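Local coordinates for protein Cg3027-pa (Drosophila melanogaster, PDB 2VHH) that probably hydrolyses N-carbamoyl-beta-alanine and its 2-methyl homologue to the corresponding beta-amino acids in pyrimidine degradation, releasing ammonium and carbon dioxide, at residues C[97-100]-C[101-104]; C[116-119]-C[120-124]; C[146-149]-C[150-154]; C[153-156]-C[157-161]. All coordinates share one frame; numbering follows the deposited sequence.

This chain gives a worked example of how short-range contacts set up successive elements of one fold. Contact 1 lies within helix 90-110, the helix of a beta-alpha-beta unit between strands 72-79 and 115-118. The chain then enters that second strand, and contact 2 turns it out of the strand's end. Contact 3 starts helix 147-158 and contact 4 ends it; these two overlap at Ala153 and Glu154, while the others follow in series, with none nested or crossing. None closes a long loop. Trp122 of contact 2 touches contacts 1 and 3, so the loop after strand 115-118 meets both helices, and Val116 packs on Met161, linking contact 2 to contact 4.

Contact 1. Residues C[97-100]-C[101-104]; sequences IWNK and VKTM
Lys100 and Met104 run side by side along helix 90-110, pointing the same way, and the terminal methyl CE of Met104 lies 3.8 Å from CG of Lys100. With its CG anti to the backbone N (chi1 -169°), Lys100 sets its aliphatic part alongside the extended methionine chain, then bends at chi3. Its NZ goes to partners beyond this helical turn, a salt bridge to Asp336 and a hydrogen bond to the carbonyl of Ser81. One turn apart in the same way, Ile97 and Val101 meet through their CG2 methyls at 4.2 Å. This is the i to i+4 spacing of an alpha-helix, here the helix of the beta-alpha-beta unit that joins strands 72-79 and 115-118. Its backbone hydrogen bonds run from Val101 N to Ile97 O (3.0 Å), Lys102 N to Trp98 O (2.7 Å) and Met104 N to Lys100 O (3.2 Å). Asn99 and Lys102 also lie side by side, pointing the same way, with OD1 of Asn99 4.0 Å from CD of Lys102, a loose contact with the aliphatic chain. Trp98 points away from the following turn, and its indole packs on Pro147 and Met151 of the neighbouring helix 147-158.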
ATOM      1  N   ILE C  97     -31.520 -46.641  -9.517  1.00 33.62           N
ATOM      2  CA  ILE C  97     -31.683 -45.200  -9.370  1.00 33.20           C
ATOM      3  C   ILE C  97     -31.777 -44.534 -10.745  1.00 33.25           C
ATOM      4  O   ILE C  97     -32.593 -43.637 -10.947  1.00 33.21           O
ATOM      5  CB  ILE C  97     -30.533 -44.583  -8.527  1.00 33.12           C
ATOM      6  CG1 ILE C  97     -30.607 -45.092  -7.080  1.00 33.06           C
ATOM      7  CG2 ILE C  97     -30.572 -43.062  -8.575  1.00 32.59           C
ATOM      8  CD1 ILE C  97     -29.476 -44.614  -6.165  1.00 32.93           C
ATOM      9  N   TRP C  98     -30.949 -44.988 -11.684  1.00 33.20           N
ATOM     10  CA  TRP C  98     -31.011 -44.525 -13.069  1.00 33.30           C
ATOM     11  C   TRP C  98     -32.417 -44.635 -13.620  1.00 33.29           C
ATOM     12  O   TRP C  98     -32.966 -43.653 -14.097  1.00 33.40           O
ATOM     13  CB  TRP C  98     -30.088 -45.353 -13.966  1.00 33.62           C
ATOM     14  CG  TRP C  98     -28.651 -44.922 -14.035  1.00 33.83           C
ATOM     15  CD1 TRP C  98     -28.010 -44.030 -13.223  1.00 33.70           C
ATOM     16  CD2 TRP C  98     -27.667 -45.407 -14.950  1.00 33.95           C
ATOM     17  NE1 TRP C  98     -26.691 -43.915 -13.591  1.00 33.54           N
ATOM     18  CE2 TRP C  98     -26.451 -44.751 -14.647  1.00 33.77           C
ATOM     19  CE3 TRP C  98     -27.698 -46.325 -16.010  1.00 33.94           C
ATOM     20  CZ2 TRP C  98     -25.269 -44.988 -15.360  1.00 34.04           C
ATOM     21  CZ3 TRP C  98     -26.526 -46.557 -16.724  1.00 33.94           C
ATOM     22  CH2 TRP C  98     -25.323 -45.888 -16.393  1.00 34.12           C
ATOM     23  N   ASN C  99     -32.989 -45.836 -13.552  1.00 33.24           N
ATOM     24  CA  ASN C  99     -34.278 -46.121 -14.163  1.00 33.22           C
ATOM     25  C   ASN C  99     -35.414 -45.310 -13.558  1.00 33.38           C
ATOM     26  O   ASN C  99     -36.324 -44.900 -14.274  1.00 33.75           O
ATOM     27  CB  ASN C  99     -34.568 -47.619 -14.135  1.00 33.03           C
ATOM     28  CG  ASN C  99     -33.550 -48.416 -14.920  1.00 32.77           C
ATOM     29  OD1 ASN C  99     -33.078 -47.981 -15.971  1.00 32.59           O
ATOM     30  ND2 ASN C  99     -33.192 -49.586 -14.408  1.00 32.41           N
ATOM     31  N   LYS C 100     -35.352 -45.064 -12.252  1.00 33.16           N
ATOM     32  CA  LYS C 100     -36.361 -44.250 -11.589  1.00 33.04           C
ATOM     33  C   LYS C 100     -36.238 -42.774 -11.997  1.00 33.11           C
ATOM     34  O   LYS C 100     -37.238 -42.132 -12.338  1.00 33.27           O
ATOM     35  CB  LYS C 100     -36.259 -44.399 -10.080  1.00 33.02           C
ATOM     36  CG  LYS C 100     -37.430 -43.810  -9.331  1.00 32.86           C
ATOM     37  CD  LYS C 100     -37.321 -44.077  -7.847  1.00 32.82           C
ATOM     38  CE  LYS C 100     -36.120 -43.390  -7.239  1.00 32.18           C
ATOM     39  NZ  LYS C 100     -36.230 -43.430  -5.767  1.00 32.88           N
ATOM     40  N   VAL C 101     -35.015 -42.249 -11.975  1.00 32.78           N
ATOM     41  CA  VAL C 101     -34.772 -40.869 -12.373  1.00 32.53           C
ATOM     42  C   VAL C 101     -35.062 -40.675 -13.863  1.00 32.58           C
ATOM     43  O   VAL C 101     -35.516 -39.606 -14.262  1.00 32.62           O
ATOM     44  CB  VAL C 101     -33.347 -40.383 -11.969  1.00 32.45           C
ATOM     45  CG1 VAL C 101     -33.053 -38.989 -12.498  1.00 31.92           C
ATOM     46  CG2 VAL C 101     -33.211 -40.372 -10.453  1.00 32.60           C
ATOM     47  N   LYS C 102     -34.818 -41.710 -14.669  1.00 32.59           N
ATOM     48  CA  LYS C 102     -35.151 -41.697 -16.099  1.00 32.75           C
ATOM     49  C   LYS C 102     -36.607 -41.292 -16.346  1.00 32.65           C
ATOM     50  O   LYS C 102     -36.885 -40.434 -17.196  1.00 32.59           O
ATOM     51  CB  LYS C 102     -34.907 -43.071 -16.724  1.00 32.60           C
ATOM     52  CG  LYS C 102     -33.656 -43.205 -17.578  1.00 33.06           C
ATOM     53  CD  LYS C 102     -33.555 -44.640 -18.106  1.00 33.70           C
ATOM     54  CE  LYS C 102     -32.219 -44.951 -18.780  1.00 35.09           C
ATOM     55  NZ  LYS C 102     -32.232 -44.624 -20.241  1.00 36.61           N
ATOM     56  N   THR C 103     -37.527 -41.915 -15.606  1.00 32.47           N
ATOM     57  CA  THR C 103     -38.958 -41.627 -15.751  1.00 32.36           C
ATOM     58  C   THR C 103     -39.330 -40.270 -15.150  1.00 32.26           C
ATOM     59  O   THR C 103     -40.290 -39.641 -15.588  1.00 32.24           O
ATOM     60  CB  THR C 103     -39.924 -42.774 -15.232  1.00 32.46           C
ATOM     61  OG1 THR C 103     -40.967 -42.210 -14.427  1.00 32.38           O
ATOM     62  CG2 THR C 103     -39.210 -43.840 -14.419  1.00 31.83           C
ATOM     63  N   MET C 104     -38.569 -39.828 -14.152  1.00 32.11           N
ATOM     64  CA  MET C 104     -38.775 -38.499 -13.580  1.00 31.96           C
ATOM     65  C   MET C 104     -38.324 -37.411 -14.550  1.00 31.90           C
ATOM     66  O   MET C 104     -38.974 -36.380 -14.668  1.00 32.06           O
ATOM     67  CB  MET C 104     -38.065 -38.357 -12.238  1.00 31.95           C
ATOM     68  CG  MET C 104     -38.609 -39.256 -11.149  1.00 31.84           C
ATOM     69  SD  MET C 104     -37.911 -38.815  -9.556  1.00 31.83           S
ATOM     70  CE  MET C 104     -38.438 -40.203  -8.542  1.00 32.57           C
TER

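Contact 2. Residues C[116-119]-C[120-124]; sequences VCTQ and EAWTM
Trp122 folds back over Thr118, and its side chain can be followed outward from the backbone. Its CB sits 3.7 Å from the carbonyl O of Gln119 and 3.8 Å from CB of Thr118. Chi1 of 70° holds CG between the backbone N and the carbonyl carbon, which brings the indole over the threonine. CD1 then comes 3.4 Å from OG1 of Thr118, and the methyl CG2 of Thr118 lies over the five-membered ring, 3.9 Å from its centroid and only 6° off the ring normal, a CH-pi contact. Further out, the six-membered ring reaches Val101 of helix 90-110 and Thr148 and Leu152 of helix 147-158; the indole also meets the His165 ring at a steep angle. The threonine is fixed in turn by its hydroxyl, which donates to a lone pair of Gln119 O at 2.8 Å, in the carbonyl plane, and is also hydrogen-bonded to Ser166 N. Trp122 is the second residue of a type I turn running from Ala121 to Met124. Just before that turn, Glu120 forms a salt bridge with Lys197 and touches Cys234, a grouping consistent with the Glu-Lys-Cys catalytic triad of the carbon-nitrogen hydrolases, whose glutamate follows a strand end.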
ATOM      1  N   VAL C 116     -32.961 -29.435 -16.035  1.00 27.13           N
ATOM      2  CA  VAL C 116     -33.273 -30.354 -14.949  1.00 26.86           C
ATOM      3  C   VAL C 116     -32.017 -30.575 -14.098  1.00 26.66           C
ATOM      4  O   VAL C 116     -30.905 -30.666 -14.626  1.00 26.68           O
ATOM      5  CB  VAL C 116     -33.866 -31.684 -15.488  1.00 26.93           C
ATOM      6  CG1 VAL C 116     -34.005 -32.721 -14.386  1.00 26.98           C
ATOM      7  CG2 VAL C 116     -35.221 -31.435 -16.136  1.00 27.11           C
ATOM      8  N   CYS C 117     -32.196 -30.645 -12.783  1.00 26.37           N
ATOM      9  CA  CYS C 117     -31.071 -30.801 -11.869  1.00 26.13           C
ATOM     10  C   CYS C 117     -31.316 -31.870 -10.822  1.00 26.01           C
ATOM     11  O   CYS C 117     -32.427 -32.020 -10.345  1.00 26.10           O
ATOM     12  CB  CYS C 117     -30.780 -29.481 -11.174  1.00 25.94           C
ATOM     13  SG  CYS C 117     -29.410 -29.552 -10.006  1.00 26.32           S
ATOM     14  N   THR C 118     -30.266 -32.595 -10.459  1.00 26.09           N
ATOM     15  CA  THR C 118     -30.339 -33.624  -9.422  1.00 26.50           C
ATOM     16  C   THR C 118     -29.892 -33.135  -8.036  1.00 26.78           C
ATOM     17  O   THR C 118     -29.332 -32.056  -7.881  1.00 26.67           O
ATOM     18  CB  THR C 118     -29.470 -34.863  -9.785  1.00 26.74           C
ATOM     19  OG1 THR C 118     -28.080 -34.558  -9.580  1.00 26.45           O
ATOM     20  CG2 THR C 118     -29.725 -35.333 -11.236  1.00 26.34           C
ATOM     21  N   GLN C 119     -30.143 -33.957  -7.029  1.00 27.31           N
ATOM     22  CA  GLN C 119     -29.588 -33.752  -5.699  1.00 27.88           C
ATOM     23  C   GLN C 119     -28.102 -34.144  -5.733  1.00 28.37           C
ATOM     24  O   GLN C 119     -27.590 -34.586  -6.779  1.00 28.43           O
ATOM     25  CB  GLN C 119     -30.352 -34.621  -4.702  1.00 27.72           C
ATOM     26  CG  GLN C 119     -30.424 -36.101  -5.126  1.00 28.69           C
ATOM     27  CD  GLN C 119     -31.485 -36.887  -4.388  1.00 29.12           C
ATOM     28  OE1 GLN C 119     -32.454 -36.315  -3.900  1.00 29.91           O
ATOM     29  NE2 GLN C 119     -31.314 -38.206  -4.310  1.00 28.41           N
ATOM     30  N   GLU C 120     -27.413 -33.993  -4.602  1.00 28.83           N
ATOM     31  CA  GLU C 120     -25.991 -34.344  -4.517  1.00 29.49           C
ATOM     32  C   GLU C 120     -25.772 -35.846  -4.581  1.00 29.11           C
ATOM     33  O   GLU C 120     -26.542 -36.614  -4.000  1.00 29.19           O
ATOM     34  CB  GLU C 120     -25.351 -33.784  -3.245  1.00 29.23           C
ATOM     35  CG  GLU C 120     -23.827 -33.873  -3.249  1.00 30.54           C
ATOM     36  CD  GLU C 120     -23.206 -33.554  -1.899  1.00 31.37           C
ATOM     37  OE1 GLU C 120     -23.921 -33.582  -0.875  1.00 35.22           O
ATOM     38  OE2 GLU C 120     -21.990 -33.280  -1.852  1.00 33.28           O
ATOM     39  N   ALA C 121     -24.711 -36.246  -5.284  1.00 29.04           N
ATOM     40  CA  ALA C 121     -24.291 -37.645  -5.389  1.00 28.91           C
ATOM     41  C   ALA C 121     -25.485 -38.570  -5.614  1.00 28.92           C
ATOM     42  O   ALA C 121     -25.671 -39.546  -4.903  1.00 28.73           O
ATOM     43  CB  ALA C 121     -23.482 -38.055  -4.154  1.00 28.64           C
ATOM     44  N   TRP C 122     -26.277 -38.244  -6.630  1.00 29.32           N
ATOM     45  CA  TRP C 122     -27.611 -38.817  -6.824  1.00 29.91           C
ATOM     46  C   TRP C 122     -27.573 -40.292  -7.180  1.00 30.48           C
ATOM     47  O   TRP C 122     -28.551 -41.026  -7.018  1.00 30.51           O
ATOM     48  CB  TRP C 122     -28.347 -38.036  -7.917  1.00 29.55           C
ATOM     49  CG  TRP C 122     -27.813 -38.232  -9.315  1.00 29.20           C
ATOM     50  CD1 TRP C 122     -26.708 -37.641  -9.865  1.00 28.89           C
ATOM     51  CD2 TRP C 122     -28.377 -39.056 -10.341  1.00 29.34           C
ATOM     52  NE1 TRP C 122     -26.547 -38.052 -11.166  1.00 28.61           N
ATOM     53  CE2 TRP C 122     -27.556 -38.923 -11.484  1.00 29.22           C
ATOM     54  CE3 TRP C 122     -29.491 -39.909 -10.402  1.00 29.05           C
ATOM     55  CZ2 TRP C 122     -27.820 -39.604 -12.678  1.00 28.95           C
ATOM     56  CZ3 TRP C 122     -29.747 -40.588 -11.587  1.00 28.63           C
ATOM     57  CH2 TRP C 122     -28.914 -40.430 -12.707  1.00 28.81           C
ATOM     58  N   THR C 123     -26.399 -40.697  -7.637  1.00 31.18           N
ATOM     59  CA  THR C 123     -26.151 -41.967  -8.255  1.00 31.79           C
ATOM     60  C   THR C 123     -25.950 -43.094  -7.228  1.00 32.30           C
ATOM     61  O   THR C 123     -25.986 -44.282  -7.579  1.00 32.57           O
ATOM     62  CB  THR C 123     -24.925 -41.783  -9.162  1.00 31.63           C
ATOM     63  OG1 THR C 123     -24.995 -42.690 -10.253  1.00 32.97           O
ATOM     64  CG2 THR C 123     -23.600 -41.945  -8.403  1.00 31.81           C
ATOM     65  N   MET C 124     -25.776 -42.714  -5.958  1.00 32.79           N
ATOM     66  CA  MET C 124     -25.323 -43.629  -4.904  1.00 33.38           C
ATOM     67  C   MET C 124     -26.046 -43.420  -3.568  1.00 34.00           C
ATOM     68  O   MET C 124     -26.651 -42.372  -3.344  1.00 33.62           O
ATOM     69  CB  MET C 124     -23.810 -43.457  -4.690  1.00 33.21           C
ATOM     70  CG  MET C 124     -23.371 -42.050  -4.226  1.00 33.71           C
ATOM     71  SD  MET C 124     -21.578 -41.784  -4.130  1.00 33.19           S
ATOM     72  CE  MET C 124     -21.133 -42.885  -2.788  1.00 33.22           C
TER

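Contact 3. Residues C[146-149]-C[150-154]; sequences GPTT and KMLAE
The first turn of helix 147-158 begins where Gly146, at the N-cap position, receives the backbone N of Lys150 on its carbonyl oxygen (3.2 Å, N-H...O angle 167°). Pro147 follows directly as the first helical residue, a place where the lack of an amide hydrogen costs no helical bond. Its carbonyl takes Met151 N at 3.1 Å, and the ladder continues with Leu152 N to Thr148 O (2.9 Å) and Ala153 N to Thr149 O (2.8 Å). The side chains arrange themselves around these carbonyls. Lys150 has CG beside its own backbone N (chi1 -64°), which lays that carbon 3.4 Å from Gly146 O before the chain bends at chi2 and chi3 and carries the ammonium away. Met151 is turned differently: CG lies anti to the backbone N, and its chain then bends at chi2, with SD 4.1 Å from Thr148 O, and again at chi3. On another side of the turn, CD2 of Leu152 approaches CG2 of Thr148 at 4.3 Å, branch against branch. The two threonine hydroxyls find their partners beyond the turn: Thr148 OG1 bonds to Glu141, and Thr149 OG1 to the carbonyl of Ala143, with a weak bond to His165 besides. Thr149 and Ala153 also touch Ile185 of strand 177-185, and Leu152 reaches Ile163 of strand 162-171. The turn is thus the N-terminal start of an alpha-helix lying over the mixed sheet that contains strands 162-171 and 177-185, as in the layered alpha-beta fold of the carbon-nitrogen hydrolases.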
ATOM      1  N   GLY C 146     -17.860 -41.028 -17.940  1.00 36.25           N
ATOM      2  CA  GLY C 146     -18.523 -41.972 -17.049  1.00 35.65           C
ATOM      3  C   GLY C 146     -19.882 -42.385 -17.584  1.00 35.29           C
ATOM      4  O   GLY C 146     -20.536 -41.616 -18.296  1.00 35.29           O
ATOM      5  N   PRO C 147     -20.323 -43.600 -17.229  1.00 34.84           N
ATOM      6  CA  PRO C 147     -21.567 -44.183 -17.733  1.00 34.48           C
ATOM      7  C   PRO C 147     -22.790 -43.287 -17.518  1.00 34.09           C
ATOM      8  O   PRO C 147     -23.694 -43.270 -18.355  1.00 34.16           O
ATOM      9  CB  PRO C 147     -21.701 -45.465 -16.900  1.00 34.56           C
ATOM     10  CG  PRO C 147     -20.783 -45.263 -15.718  1.00 34.49           C
ATOM     11  CD  PRO C 147     -19.653 -44.499 -16.276  1.00 34.44           C
ATOM     12  N   THR C 148     -22.799 -42.555 -16.405  1.00 33.53           N
ATOM     13  CA  THR C 148     -23.931 -41.718 -16.019  1.00 33.10           C
ATOM     14  C   THR C 148     -24.103 -40.505 -16.926  1.00 32.90           C
ATOM     15  O   THR C 148     -25.207 -40.225 -17.384  1.00 32.87           O
ATOM     16  CB  THR C 148     -23.831 -41.279 -14.548  1.00 32.99           C
ATOM     17  OG1 THR C 148     -23.728 -42.441 -13.723  1.00 33.15           O
ATOM     18  CG2 THR C 148     -25.057 -40.509 -14.125  1.00 32.79           C
ATOM     19  N   THR C 149     -23.012 -39.797 -17.192  1.00 32.67           N
ATOM     20  CA  THR C 149     -23.058 -38.667 -18.107  1.00 32.63           C
ATOM     21  C   THR C 149     -23.441 -39.106 -19.526  1.00 32.77           C
ATOM     22  O   THR C 149     -24.223 -38.426 -20.176  1.00 32.82           O
ATOM     23  CB  THR C 149     -21.736 -37.843 -18.085  1.00 32.73           C
ATOM     24  OG1 THR C 149     -21.563 -37.248 -16.792  1.00 32.43           O
ATOM     25  CG2 THR C 149     -21.752 -36.724 -19.128  1.00 32.46           C
ATOM     26  N   LYS C 150     -22.913 -40.240 -19.987  1.00 33.10           N
ATOM     27  CA  LYS C 150     -23.206 -40.763 -21.325  1.00 33.49           C
ATOM     28  C   LYS C 150     -24.692 -41.056 -21.499  1.00 33.53           C
ATOM     29  O   LYS C 150     -25.288 -40.732 -22.529  1.00 33.54           O
ATOM     30  CB  LYS C 150     -22.423 -42.054 -21.595  1.00 33.80           C
ATOM     31  CG  LYS C 150     -20.895 -41.938 -21.632  1.00 34.99           C
ATOM     32  CD  LYS C 150     -20.356 -41.546 -23.009  1.00 37.38           C
ATOM     33  CE  LYS C 150     -20.175 -40.031 -23.144  1.00 38.48           C
ATOM     34  NZ  LYS C 150     -19.479 -39.710 -24.422  1.00 39.36           N
ATOM     35  N   MET C 151     -25.279 -41.677 -20.483  1.00 33.49           N
ATOM     36  CA  MET C 151     -26.690 -42.036 -20.480  1.00 33.61           C
ATOM     37  C   MET C 151     -27.556 -40.801 -20.385  1.00 33.42           C
ATOM     38  O   MET C 151     -28.624 -40.728 -20.975  1.00 33.71           O
ATOM     39  CB  MET C 151     -26.957 -42.968 -19.291  1.00 33.91           C
ATOM     40  CG  MET C 151     -28.418 -43.140 -18.851  1.00 34.48           C
ATOM     41  SD  MET C 151     -28.984 -41.781 -17.812  1.00 35.84           S
ATOM     42  CE  MET C 151     -29.989 -42.636 -16.612  1.00 35.22           C
ATOM     43  N   LEU C 152     -27.082 -39.834 -19.615  1.00 33.28           N
ATOM     44  CA  LEU C 152     -27.824 -38.616 -19.334  1.00 32.83           C
ATOM     45  C   LEU C 152     -27.762 -37.655 -20.506  1.00 32.82           C
ATOM     46  O   LEU C 152     -28.663 -36.848 -20.690  1.00 32.81           O
ATOM     47  CB  LEU C 152     -27.256 -37.970 -18.083  1.00 32.51           C
ATOM     48  CG  LEU C 152     -28.176 -37.446 -16.997  1.00 31.64           C
ATOM     49  CD1 LEU C 152     -29.289 -38.401 -16.634  1.00 31.04           C
ATOM     50  CD2 LEU C 152     -27.306 -37.196 -15.812  1.00 31.35           C
ATOM     51  N   ALA C 153     -26.702 -37.760 -21.303  1.00 32.98           N
ATOM     52  CA  ALA C 153     -26.524 -36.910 -22.477  1.00 33.26           C
ATOM     53  C   ALA C 153     -27.481 -37.294 -23.611  1.00 33.52           C
ATOM     54  O   ALA C 153     -27.936 -36.436 -24.359  1.00 33.62           O
ATOM     55  CB  ALA C 153     -25.080 -36.935 -22.945  1.00 33.08           C
ATOM     56  N   GLU C 154     -27.792 -38.581 -23.726  1.00 33.96           N
ATOM     57  CA  GLU C 154     -28.786 -39.049 -24.679  1.00 34.46           C
ATOM     58  C   GLU C 154     -30.146 -38.469 -24.357  1.00 34.20           C
ATOM     59  O   GLU C 154     -30.920 -38.145 -25.263  1.00 34.38           O
ATOM     60  CB  GLU C 154     -28.887 -40.563 -24.644  1.00 34.65           C
ATOM     61  CG  GLU C 154     -27.775 -41.277 -25.363  1.00 36.97           C
ATOM     62  CD  GLU C 154     -27.968 -42.777 -25.316  1.00 40.13           C
ATOM     63  OE1 GLU C 154     -28.659 -43.319 -26.208  1.00 41.86           O
ATOM     64  OE2 GLU C 154     -27.438 -43.410 -24.378  1.00 41.68           O
TER

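Contact 4. Residues C[153-156]-C[157-161]; sequences AELA and KAYNM
Ala156 and Met161 are joined by a backbone hydrogen bond that runs from residue i+5 back to i, where the helix uses i+4 to i: Met161 N donates to Ala156 O at 3.1 Å, in the carbonyl plane and on a lone pair. The reversal is made at Asn160, whose positive phi of 41° turns the chain back, and a weak bond from Asn160 N to Lys157 O lies inside the larger loop. Before this reversal the helical hydrogen bonds run as usual, with Lys157 N bonded to Ala153 O (3.0 Å), Ala158 N to Glu154 O (3.0 Å) and Tyr159 N to Leu155 O (2.9 Å), although Tyr159 is the first residue to leave helical backbone angles. The same Leu155 carbonyl is also covered by the tyrosine side chain. Because CG of Tyr159 stands beside its own backbone N (chi1 -66°), the ring swings back along the last turn, and CD1 comes 3.4 Å from Leu155 O, approached obliquely. One atom further along the ring, CE1 meets the CD2 methyl of Leu155 at 4.2 Å. Leu155 and Tyr159 both pack on Ile105 of helix 90-110, with Tyr159 continuing to Lys106 and Ala109, whereas Ala156 faces Ile163 and Ile185 of the sheet. The side chain of Asn160 is held through OD1 by Asn187. Taken together, the i+5 to i bond, the weak inner bond and the left-handed Asn160 at C-prime form a Schellman motif, which ends helix 147-158 and leads the chain straight into strand 162-171.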
ATOM      1  N   ALA C 153     -26.702 -37.760 -21.303  1.00 32.98           N
ATOM      2  CA  ALA C 153     -26.524 -36.910 -22.477  1.00 33.26           C
ATOM      3  C   ALA C 153     -27.481 -37.294 -23.611  1.00 33.52           C
ATOM      4  O   ALA C 153     -27.936 -36.436 -24.359  1.00 33.62           O
ATOM      5  CB  ALA C 153     -25.080 -36.935 -22.945  1.00 33.08           C
ATOM      6  N   GLU C 154     -27.792 -38.581 -23.726  1.00 33.96           N
ATOM      7  CA  GLU C 154     -28.786 -39.049 -24.679  1.00 34.46           C
ATOM      8  C   GLU C 154     -30.146 -38.469 -24.357  1.00 34.20           C
ATOM      9  O   GLU C 154     -30.920 -38.145 -25.263  1.00 34.38           O
ATOM     10  CB  GLU C 154     -28.887 -40.563 -24.644  1.00 34.65           C
ATOM     11  CG  GLU C 154     -27.775 -41.277 -25.363  1.00 36.97           C
ATOM     12  CD  GLU C 154     -27.968 -42.777 -25.316  1.00 40.13           C
ATOM     13  OE1 GLU C 154     -28.659 -43.319 -26.208  1.00 41.86           O
ATOM     14  OE2 GLU C 154     -27.438 -43.410 -24.378  1.00 41.68           O
ATOM     15  N   LEU C 155     -30.435 -38.352 -23.061  1.00 33.84           N
ATOM     16  CA  LEU C 155     -31.683 -37.747 -22.585  1.00 33.30           C
ATOM     17  C   LEU C 155     -31.720 -36.254 -22.852  1.00 32.98           C
ATOM     18  O   LEU C 155     -32.749 -35.718 -23.245  1.00 33.19           O
ATOM     19  CB  LEU C 155     -31.895 -38.015 -21.092  1.00 32.95           C
ATOM     20  CG  LEU C 155     -32.072 -39.467 -20.656  1.00 32.28           C
ATOM     21  CD1 LEU C 155     -32.540 -39.501 -19.217  1.00 31.24           C
ATOM     22  CD2 LEU C 155     -33.037 -40.225 -21.565  1.00 31.58           C
ATOM     23  N   ALA C 156     -30.587 -35.597 -22.639  1.00 32.61           N
ATOM     24  CA  ALA C 156     -30.465 -34.168 -22.868  1.00 32.39           C
ATOM     25  C   ALA C 156     -30.707 -33.834 -24.337  1.00 32.29           C
ATOM     26  O   ALA C 156     -31.389 -32.860 -24.641  1.00 32.21           O
ATOM     27  CB  ALA C 156     -29.091 -33.673 -22.412  1.00 32.18           C
ATOM     28  N   LYS C 157     -30.158 -34.659 -25.230  1.00 32.25           N
ATOM     29  CA  LYS C 157     -30.281 -34.470 -26.678  1.00 32.27           C
ATOM     30  C   LYS C 157     -31.713 -34.698 -27.113  1.00 32.03           C
ATOM     31  O   LYS C 157     -32.285 -33.873 -27.812  1.00 32.13           O
ATOM     32  CB  LYS C 157     -29.360 -35.436 -27.434  1.00 32.31           C
ATOM     33  CG  LYS C 157     -28.848 -34.936 -28.792  1.00 32.71           C
ATOM     34  CD  LYS C 157     -28.426 -36.115 -29.680  1.00 34.53           C
ATOM     35  CE  LYS C 157     -27.099 -35.881 -30.419  1.00 35.58           C
ATOM     36  NZ  LYS C 157     -25.900 -36.274 -29.596  1.00 36.17           N
ATOM     37  N   ALA C 158     -32.283 -35.815 -26.671  1.00 31.86           N
ATOM     38  CA  ALA C 158     -33.618 -36.237 -27.082  1.00 31.57           C
ATOM     39  C   ALA C 158     -34.721 -35.319 -26.568  1.00 31.29           C
ATOM     40  O   ALA C 158     -35.697 -35.094 -27.266  1.00 31.37           O
ATOM     41  CB  ALA C 158     -33.879 -37.672 -26.656  1.00 31.60           C
ATOM     42  N   TYR C 159     -34.567 -34.798 -25.354  1.00 30.74           N
ATOM     43  CA  TYR C 159     -35.580 -33.936 -24.760  1.00 30.24           C
ATOM     44  C   TYR C 159     -35.266 -32.455 -24.908  1.00 29.93           C
ATOM     45  O   TYR C 159     -35.947 -31.628 -24.327  1.00 30.06           O
ATOM     46  CB  TYR C 159     -35.747 -34.240 -23.276  1.00 30.19           C
ATOM     47  CG  TYR C 159     -36.297 -35.607 -22.926  1.00 30.32           C
ATOM     48  CD1 TYR C 159     -35.815 -36.289 -21.816  1.00 30.20           C
ATOM     49  CD2 TYR C 159     -37.301 -36.210 -23.684  1.00 30.11           C
ATOM     50  CE1 TYR C 159     -36.309 -37.527 -21.461  1.00 29.97           C
ATOM     51  CE2 TYR C 159     -37.799 -37.458 -23.340  1.00 30.10           C
ATOM     52  CZ  TYR C 159     -37.291 -38.105 -22.219  1.00 30.29           C
ATOM     53  OH  TYR C 159     -37.758 -39.334 -21.840  1.00 30.47           O
ATOM     54  N   ASN C 160     -34.240 -32.120 -25.681  1.00 29.52           N
ATOM     55  CA  ASN C 160     -33.767 -30.739 -25.796  1.00 29.21           C
ATOM     56  C   ASN C 160     -33.737 -29.980 -24.461  1.00 29.27           C
ATOM     57  O   ASN C 160     -34.336 -28.910 -24.335  1.00 29.33           O
ATOM     58  CB  ASN C 160     -34.573 -29.961 -26.848  1.00 28.80           C
ATOM     59  CG  ASN C 160     -34.024 -28.563 -27.087  1.00 28.09           C
ATOM     60  OD1 ASN C 160     -32.816 -28.365 -27.210  1.00 27.62           O
ATOM     61  ND2 ASN C 160     -34.911 -27.586 -27.134  1.00 27.60           N
ATOM     62  N   MET C 161     -33.048 -30.537 -23.468  1.00 29.20           N
ATOM     63  CA  MET C 161     -32.929 -29.874 -22.163  1.00 29.42           C
ATOM     64  C   MET C 161     -31.532 -29.968 -21.540  1.00 28.63           C
ATOM     65  O   MET C 161     -30.842 -30.974 -21.698  1.00 28.78           O
ATOM     66  CB  MET C 161     -34.026 -30.343 -21.181  1.00 29.25           C
ATOM     67  CG  MET C 161     -33.996 -31.826 -20.757  1.00 30.69           C
ATOM     68  SD  MET C 161     -35.303 -32.384 -19.586  1.00 31.04           S
ATOM     69  CE  MET C 161     -36.704 -31.409 -20.119  1.00 30.85           C
TER